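Local coordinates for uncharacterized lipoprotein YjhA (Bacillus subtilis, PDB 3CFU), which is of unknown function but is probably anchored to the cell membrane as a lipoprotein, this chain holding its beta-rich DUF4352 domain, at residues S133-T136 with E137-K141. Sequence-based numbering, arbitrary orientation.
Sequences SSNT and EERVK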
ATOM      1  N   SER A 133       0.032  16.866  -9.752  1.00 43.16           N
ATOM      2  CA  SER A 133      -1.067  17.779 -10.075  1.00 44.45           C
ATOM      3  C   SER A 133      -1.028  18.379 -11.492  1.00 44.03           C
ATOM      4  O   SER A 133      -2.001  18.980 -11.945  1.00 42.34           O
ATOM      5  CB  SER A 133      -1.126  18.914  -9.032  1.00 46.26           C
ATOM      6  OG  SER A 133       0.065  19.690  -9.004  1.00 48.89           O
ATOM      7  N   SER A 134       0.078  18.194 -12.197  1.00 44.13           N
ATOM      8  CA  SER A 134       0.225  18.746 -13.544  1.00 44.57           C
ATOM      9  C   SER A 134      -0.483  18.001 -14.669  1.00 44.40           C
ATOM     10  O   SER A 134      -0.748  18.584 -15.719  1.00 42.18           O
ATOM     11  CB  SER A 134       1.706  18.836 -13.900  1.00 45.17           C
ATOM     12  OG  SER A 134       2.258  17.538 -14.034  1.00 51.24           O
ATOM     13  N   ASN A 135      -0.795  16.727 -14.445  1.00 45.74           N
ATOM     14  CA  ASN A 135      -1.418  15.885 -15.464  1.00 42.56           C
ATOM     15  C   ASN A 135      -2.581  15.075 -14.935  1.00 44.33           C
ATOM     16  O   ASN A 135      -2.816  13.958 -15.388  1.00 42.70           O
ATOM     17  CB  ASN A 135      -0.367  14.921 -16.018  1.00 40.84           C
ATOM     18  CG  ASN A 135       0.193  13.970 -14.946  1.00 43.95           C
ATOM     19  OD1 ASN A 135      -0.122  14.081 -13.757  1.00 38.84           O
ATOM     20  ND2 ASN A 135       1.034  13.030 -15.375  1.00 42.78           N
ATOM     21  N   THR A 136      -3.305  15.644 -13.982  1.00 46.62           N
ATOM     22  CA  THR A 136      -4.437  14.971 -13.358  1.00 47.51           C
ATOM     23  C   THR A 136      -5.577  14.625 -14.307  1.00 48.36           C
ATOM     24  O   THR A 136      -6.035  13.486 -14.333  1.00 50.78           O
ATOM     25  CB  THR A 136      -4.983  15.816 -12.214  1.00 46.67           C
ATOM     26  OG1 THR A 136      -3.898  16.191 -11.353  1.00 50.60           O
ATOM     27  CG2 THR A 136      -6.000  15.024 -11.419  1.00 45.92           C
ATOM     28  N   GLU A 137      -6.045  15.598 -15.079  1.00 50.81           N
ATOM     29  CA  GLU A 137      -7.130  15.328 -16.020  1.00 51.49           C
ATOM     30  C   GLU A 137      -6.662  14.318 -17.055  1.00 51.19           C
ATOM     31  O   GLU A 137      -7.448  13.513 -17.549  1.00 54.47           O
ATOM     32  CB  GLU A 137      -7.575  16.613 -16.732  1.00 50.57           C
ATOM     33  CG  GLU A 137      -8.481  17.515 -15.910  1.00 52.34           C
ATOM     34  CD  GLU A 137      -9.844  16.890 -15.637  1.00 63.44           C
ATOM     35  OE1 GLU A 137      -9.892  15.729 -15.167  1.00 64.98           O
ATOM     36  OE2 GLU A 137     -10.871  17.561 -15.886  1.00 69.30           O
ATOM     37  N   GLU A 138      -5.373  14.362 -17.374  1.00 51.69           N
ATOM     38  CA  GLU A 138      -4.797  13.468 -18.373  1.00 51.60           C
ATOM     39  C   GLU A 138      -4.668  12.021 -17.919  1.00 49.56           C
ATOM     40  O   GLU A 138      -4.084  11.199 -18.627  1.00 52.32           O
ATOM     41  CB  GLU A 138      -3.428  13.994 -18.806  1.00 52.99           C
ATOM     42  CG  GLU A 138      -3.479  15.386 -19.425  1.00 61.97           C
ATOM     43  CD  GLU A 138      -2.106  16.029 -19.538  1.00 69.69           C
ATOM     44  OE1 GLU A 138      -1.154  15.323 -19.936  1.00 71.51           O
ATOM     45  OE2 GLU A 138      -1.983  17.241 -19.239  1.00 69.01           O
ATOM     46  N   ARG A 139      -5.219  11.700 -16.753  1.00 42.62           N
ATOM     47  CA  ARG A 139      -5.130  10.334 -16.255  1.00 42.73           C
ATOM     48  C   ARG A 139      -6.307   9.871 -15.392  1.00 40.97           C
ATOM     49  O   ARG A 139      -6.184   8.920 -14.617  1.00 41.92           O
ATOM     50  CB  ARG A 139      -3.794  10.145 -15.509  1.00 42.51           C
ATOM     51  CG  ARG A 139      -3.474  11.185 -14.446  1.00 39.09           C
ATOM     52  CD  ARG A 139      -2.026  11.052 -13.928  1.00 34.38           C
ATOM     53  NE  ARG A 139      -1.787  11.925 -12.773  1.00 32.25           N
ATOM     54  CZ  ARG A 139      -2.174  11.641 -11.530  1.00 27.49           C
ATOM     55  NH1 ARG A 139      -2.808  10.504 -11.268  1.00 30.29           N
ATOM     56  NH2 ARG A 139      -1.954  12.506 -10.545  1.00 28.42           N
ATOM     57  N   VAL A 140      -7.451  10.531 -15.543  1.00 41.98           N
ATOM     58  CA  VAL A 140      -8.641  10.156 -14.793  1.00 43.15           C
ATOM     59  C   VAL A 140      -9.067   8.719 -15.109  1.00 42.13           C
ATOM     60  O   VAL A 140      -9.724   8.069 -14.302  1.00 42.68           O
ATOM     61  CB  VAL A 140      -9.826  11.097 -15.103  1.00 42.41           C
ATOM     62  CG1 VAL A 140      -9.608  12.450 -14.439  1.00 46.94           C
ATOM     63  CG2 VAL A 140      -9.961  11.276 -16.605  1.00 42.32           C
ATOM     64  N   LYS A 141      -8.691   8.222 -16.281  1.00 41.51           N
ATOM     65  CA  LYS A 141      -9.053   6.862 -16.664  1.00 41.74           C
ATOM     66  C   LYS A 141      -8.412   5.797 -15.767  1.00 40.52           C
ATOM     67  O   LYS A 141      -8.906   4.672 -15.675  1.00 42.29           O
ATOM     68  CB  LYS A 141      -8.685   6.613 -18.128  1.00 40.31           C
ATOM     69  CG  LYS A 141      -9.547   7.387 -19.123  1.00 48.46           C
ATOM     70  CD  LYS A 141      -9.241   6.970 -20.561  1.00 60.87           C
ATOM     71  CE  LYS A 141     -10.254   7.522 -21.558  1.00 64.52           C
ATOM     72  NZ  LYS A 141      -9.817   8.815 -22.154  1.00 69.05           N
TER
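The guanidinium of Arg139 presents one face to CA of Thr136, while the side-chain amide of Asn135 meets its edge. There NE donates to OD1 of Asn135 over 2.9 Å. The acceptor lies almost in the guanidinium plane, but the donor stands well above the amide plane, and the two flat groups are turned 64° against each other. CG of Asn135 sits between its backbone N and carbonyl carbon (chi1 62°), which brings the amide to Arg139, and chi2 near zero turns OD1 toward NE. Arg139 starts from the same kind of rotamer (chi1 51°) and continues extended to NE; its aliphatic part runs past the end of the Asn135 carbonyl, CG lying 3.0 Å from that O.

Beneath the side chains the backbone turns tightly: N of Arg139 donates to O of Thr136 (3.1 Å), an i+3 to i bond that suits the 3-10 character of 137-141. On another side of Asn135, the Glu138 carboxylate lies alongside, its OE1 4.0 Å from CB of Asn135.

Both polar groups reach beyond the turn. ND2 of Asn135 bonds to OD2 of Asp61, and NH2 of Arg139 is gripped by the carbonyl oxygens of Asp130 and Asn132, with a weak bond from NH1 to O of Phe127. A leucine in place of Arg139 would probably leave OD1 of Asn135 and O of Asp130 without the arginine's N-H groups and O of Asn132 with at most its weak Thr136 bond, letting the turn shift. The buried arginine ties the turn to the residues just after helix 126-129 and, weakly, to the helix itself, within the connection that leads on to strand 146-149, while Asn135 links the same connection to the loop between strands 47-57 and 63-66.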